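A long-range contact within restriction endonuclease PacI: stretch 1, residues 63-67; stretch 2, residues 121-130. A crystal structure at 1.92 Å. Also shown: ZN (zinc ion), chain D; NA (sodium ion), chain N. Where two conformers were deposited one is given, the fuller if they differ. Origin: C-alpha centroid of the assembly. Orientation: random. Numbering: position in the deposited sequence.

Stretch 1, residues 63-67: CGYCG
Stretch 2, residues 121-130: SASEMDVLGE

No hydrogen bond crosses this contact; where the two backbones come closest, a pair of CA-H...O contacts takes its place. Gly-129 CA lies 3.2 Å from Tyr-65 O, and Cys-66 CA lies 3.5 Å from Gly-129 O, with angles at H of 134° and 147°. The register is set here, Cys-66 CA and Gly-129 CA being 4.1 Å apart. Glycine is what permits it: an ideal CB on Gly-129 would point toward the loop and sit 2.1 Å from Tyr-65 O, a clash.

In the loop, residues 63-67, zinc ties Cys-63 to Cys-66. Cys-63 SG (chi1 t) and Cys-66 SG (chi1 p) bind ZN at 2.4 and 2.3 Å, with two further ligands elsewhere in the structure. Cys-63 SG also accepts from Tyr-65 N at 3.4 Å and Cys-66 N at 3.5 Å, while Gly-67 N donates to Cys-63 O at 2.9 Å. Gly-67 turns the chain with phi/psi 83/0, a positive phi that favours glycine.

Facing it is a helix from Ala-122 through Glu-130 and beyond, phi near -60 and psi near -43. Ser-121 (chi1 p) caps its start: Ser-121 OG accepts from Glu-124 N at 2.9 Å, and Ser-121 N returns a bond to Glu-124 OE1 at 3.0 Å.

Tyr-65 supplies most of the loop's buried surface. With phi/psi -104/-54, chi1 m and chi2 113°, its CA-to-CB bond runs sideways, yet the ring's end comes nearer the helix. The CA-to-CB bond of Met-125 (chi t, p, t) points toward the loop, and its CG lies over one face of the Tyr-65 ring, 3.7 Å from the ring centroid and 13° off the normal, a CH-pi contact. Asp-126 OD1 approaches the ring edge, 3.6 Å from Tyr-65 CD2. One turn before Asp-126, Ala-122 CB meets Tyr-65 OH at 3.7 Å.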

ATOM      1  N   CYS A  63     -13.871   7.179   6.087  1.00 36.52           N
ATOM      2  CA  CYS A  63     -13.339   6.458   4.947  1.00 35.76           C
ATOM      3  C   CYS A  63     -14.329   5.355   4.577  1.00 36.53           C
ATOM      4  O   CYS A  63     -14.792   4.624   5.445  1.00 37.17           O
ATOM      5  CB  CYS A  63     -11.988   5.844   5.311  1.00 35.42           C
ATOM      6  SG  CYS A  63     -11.333   4.668   4.071  1.00 32.33           S
ATOM      7  N   GLY A  64     -14.649   5.249   3.296  1.00 36.94           N
ATOM      8  CA  GLY A  64     -15.622   4.277   2.806  1.00 36.96           C
ATOM      9  C   GLY A  64     -15.129   2.836   2.762  1.00 37.64           C
ATOM     10  O   GLY A  64     -15.907   1.931   2.449  1.00 37.56           O
ATOM     11  N   TYR A  65     -13.841   2.619   3.052  1.00 37.11           N
ATOM     12  CA  TYR A  65     -13.288   1.275   3.152  1.00 37.36           C
ATOM     13  C   TYR A  65     -13.070   0.826   4.582  1.00 37.85           C
ATOM     14  O   TYR A  65     -13.561  -0.235   4.959  1.00 38.43           O
ATOM     15  CB  TYR A  65     -11.986   1.134   2.354  1.00 37.44           C
ATOM     16  CG  TYR A  65     -12.228   1.324   0.888  1.00 36.96           C
ATOM     17  CD1 TYR A  65     -11.699   2.425   0.208  1.00 35.33           C
ATOM     18  CD2 TYR A  65     -13.050   0.426   0.182  1.00 36.25           C
ATOM     19  CE1 TYR A  65     -11.942   2.601  -1.156  1.00 35.41           C
ATOM     20  CE2 TYR A  65     -13.312   0.602  -1.167  1.00 34.94           C
ATOM     21  CZ  TYR A  65     -12.753   1.682  -1.826  1.00 34.92           C
ATOM     22  OH  TYR A  65     -13.014   1.847  -3.153  1.00 34.26           O
ATOM     23  N   CYS A  66     -12.339   1.612   5.377  1.00 37.45           N
ATOM     24  CA  CYS A  66     -12.015   1.189   6.751  1.00 37.58           C
ATOM     25  C   CYS A  66     -12.902   1.810   7.820  1.00 38.18           C
ATOM     26  O   CYS A  66     -12.850   1.392   8.977  1.00 38.36           O
ATOM     27  CB  CYS A  66     -10.549   1.470   7.084  1.00 37.25           C
ATOM     28  SG  CYS A  66     -10.145   3.237   7.262  1.00 36.24           S
ATOM     29  N   GLY A  67     -13.668   2.833   7.454  1.00 38.27           N
ATOM     30  CA  GLY A  67     -14.617   3.447   8.395  1.00 38.88           C
ATOM     31  C   GLY A  67     -13.981   4.468   9.314  1.00 38.72           C
ATOM     32  O   GLY A  67     -14.656   5.071  10.132  1.00 39.44           O
ATOM     33  N   SER A 121     -10.000  -4.189  -6.757  1.00 33.72           N
ATOM     34  CA  SER A 121     -11.309  -3.587  -7.025  1.00 34.82           C
ATOM     35  C   SER A 121     -11.883  -3.006  -5.742  1.00 35.28           C
ATOM     36  O   SER A 121     -11.393  -3.298  -4.636  1.00 35.05           O
ATOM     37  CB  SER A 121     -12.277  -4.621  -7.592  1.00 35.11           C
ATOM     38  OG  SER A 121     -12.573  -5.595  -6.600  1.00 36.44           O
ATOM     39  N   ALA A 122     -12.914  -2.171  -5.891  1.00 36.18           N
ATOM     40  CA  ALA A 122     -13.627  -1.610  -4.755  1.00 36.46           C
ATOM     41  C   ALA A 122     -14.176  -2.748  -3.899  1.00 37.33           C
ATOM     42  O   ALA A 122     -14.042  -2.721  -2.681  1.00 37.07           O
ATOM     43  CB  ALA A 122     -14.745  -0.685  -5.241  1.00 36.98           C
ATOM     44  N   SER A 123     -14.744  -3.769  -4.556  1.00 38.18           N
ATOM     45  CA  SER A 123     -15.243  -4.952  -3.872  0.50 38.62           C
ATOM     46  C   SER A 123     -14.151  -5.655  -3.063  1.00 38.68           C
ATOM     47  O   SER A 123     -14.339  -5.955  -1.879  1.00 38.90           O
ATOM     48  CB  SER A 123     -15.835  -5.932  -4.879  0.50 38.72           C
ATOM     49  OG  SER A 123     -16.421  -7.000  -4.185  0.50 39.54           O
ATOM     50  N   GLU A 124     -13.003  -5.912  -3.703  1.00 38.97           N
ATOM     51  CA  GLU A 124     -11.854  -6.498  -3.004  1.00 39.12           C
ATOM     52  C   GLU A 124     -11.418  -5.584  -1.860  1.00 38.70           C
ATOM     53  O   GLU A 124     -11.111  -6.052  -0.757  1.00 38.86           O
ATOM     54  CB  GLU A 124     -10.688  -6.752  -3.964  1.00 39.14           C
ATOM     55  CG  GLU A 124     -10.881  -7.990  -4.857  1.00 40.38           C
ATOM     56  CD  GLU A 124      -9.950  -8.033  -6.054  1.00 40.96           C
ATOM     57  OE1 GLU A 124      -9.262  -7.026  -6.346  1.00 42.24           O
ATOM     58  OE2 GLU A 124      -9.913  -9.088  -6.718  1.00 42.16           O
ATOM     59  N   MET A 125     -11.406  -4.282  -2.116  1.00 38.43           N
ATOM     60  CA  MET A 125     -10.948  -3.327  -1.102  1.00 38.46           C
ATOM     61  C   MET A 125     -11.927  -3.197   0.079  1.00 39.50           C
ATOM     62  O   MET A 125     -11.507  -2.896   1.219  1.00 39.21           O
ATOM     63  CB  MET A 125     -10.646  -1.949  -1.719  1.00 37.35           C
ATOM     64  CG  MET A 125      -9.882  -1.029  -0.752  1.00 36.56           C
ATOM     65  SD  MET A 125      -8.204  -1.632  -0.324  1.00 34.74           S
ATOM     66  CE  MET A 125      -7.855  -0.713   1.193  1.00 31.41           C
ATOM     67  N   ASP A 126     -13.223  -3.386  -0.184  1.00 40.20           N
ATOM     68  CA  ASP A 126     -14.203  -3.472   0.908  1.00 41.73           C
ATOM     69  C   ASP A 126     -13.723  -4.468   1.953  1.00 41.63           C
ATOM     70  O   ASP A 126     -13.789  -4.200   3.158  1.00 42.17           O
ATOM     71  CB  ASP A 126     -15.590  -3.914   0.396  1.00 42.82           C
ATOM     72  CG  ASP A 126     -16.357  -2.780  -0.246  1.00 44.91           C
ATOM     73  OD1 ASP A 126     -16.017  -1.604   0.010  1.00 47.23           O
ATOM     74  OD2 ASP A 126     -17.292  -3.064  -1.010  1.00 48.82           O
ATOM     75  N   VAL A 127     -13.226  -5.609   1.469  1.00 40.80           N
ATOM     76  CA  VAL A 127     -12.751  -6.692   2.321  1.00 40.26           C
ATOM     77  C   VAL A 127     -11.464  -6.314   3.077  1.00 38.91           C
ATOM     78  O   VAL A 127     -11.374  -6.540   4.292  1.00 38.90           O
ATOM     79  CB  VAL A 127     -12.599  -8.018   1.514  1.00 40.57           C
ATOM     80  CG1 VAL A 127     -12.347  -9.193   2.450  1.00 42.40           C
ATOM     81  CG2 VAL A 127     -13.875  -8.302   0.709  1.00 42.45           C
ATOM     82  N   LEU A 128     -10.473  -5.753   2.371  0.50 37.74           N
ATOM     83  CA  LEU A 128      -9.278  -5.216   3.036  0.50 36.60           C
ATOM     84  C   LEU A 128      -9.657  -4.155   4.073  0.50 37.25           C
ATOM     85  O   LEU A 128      -9.088  -4.117   5.169  0.50 37.23           O
ATOM     86  CB  LEU A 128      -8.288  -4.612   2.023  0.50 35.67           C
ATOM     87  CG  LEU A 128      -7.354  -5.582   1.299  0.50 32.62           C
ATOM     88  CD1 LEU A 128      -8.112  -6.476   0.321  0.50 30.03           C
ATOM     89  CD2 LEU A 128      -6.268  -4.831   0.563  0.50 31.04           C
ATOM     90  N   GLY A 129     -10.593  -3.281   3.709  1.00 37.62           N
ATOM     91  CA  GLY A 129     -11.083  -2.241   4.632  1.00 39.34           C
ATOM     92  C   GLY A 129     -11.544  -2.756   5.996  1.00 40.88           C
ATOM     93  O   GLY A 129     -11.195  -2.158   7.033  1.00 41.50           O
ATOM     94  N   GLU A 130     -12.310  -3.854   6.013  1.00 41.54           N
ATOM     95  CA  GLU A 130     -12.756  -4.442   7.280  0.50 42.05           C
ATOM     96  C   GLU A 130     -11.541  -4.844   8.113  1.00 41.88           C
ATOM     97  O   GLU A 130     -11.515  -4.605   9.320  1.00 41.79           O
ATOM     98  CB  GLU A 130     -13.717  -5.634   7.080  0.50 42.88           C
ATOM     99  CG  GLU A 130     -14.421  -6.092   8.376  0.50 44.53           C
ATOM    100  CD  GLU A 130     -15.358  -7.291   8.193  0.50 47.67           C
ATOM    101  OE1 GLU A 130     -15.540  -7.772   7.051  0.50 48.48           O
ATOM    102  OE2 GLU A 130     -15.920  -7.761   9.208  0.50 49.02           O
TER
HETATM  103 ZN    ZN D 143      -9.353   3.956   5.243  1.00 23.82          ZN
HETATM  104 NA    NA N 153     -12.061  -8.901   5.903  1.00 53.43          NA
HETATM  105  O   HOH W   1     -10.909 -11.558   6.020  1.00151.19           O
HETATM  106  O   HOH W   2     -11.624  -9.006   8.520  1.00151.19           O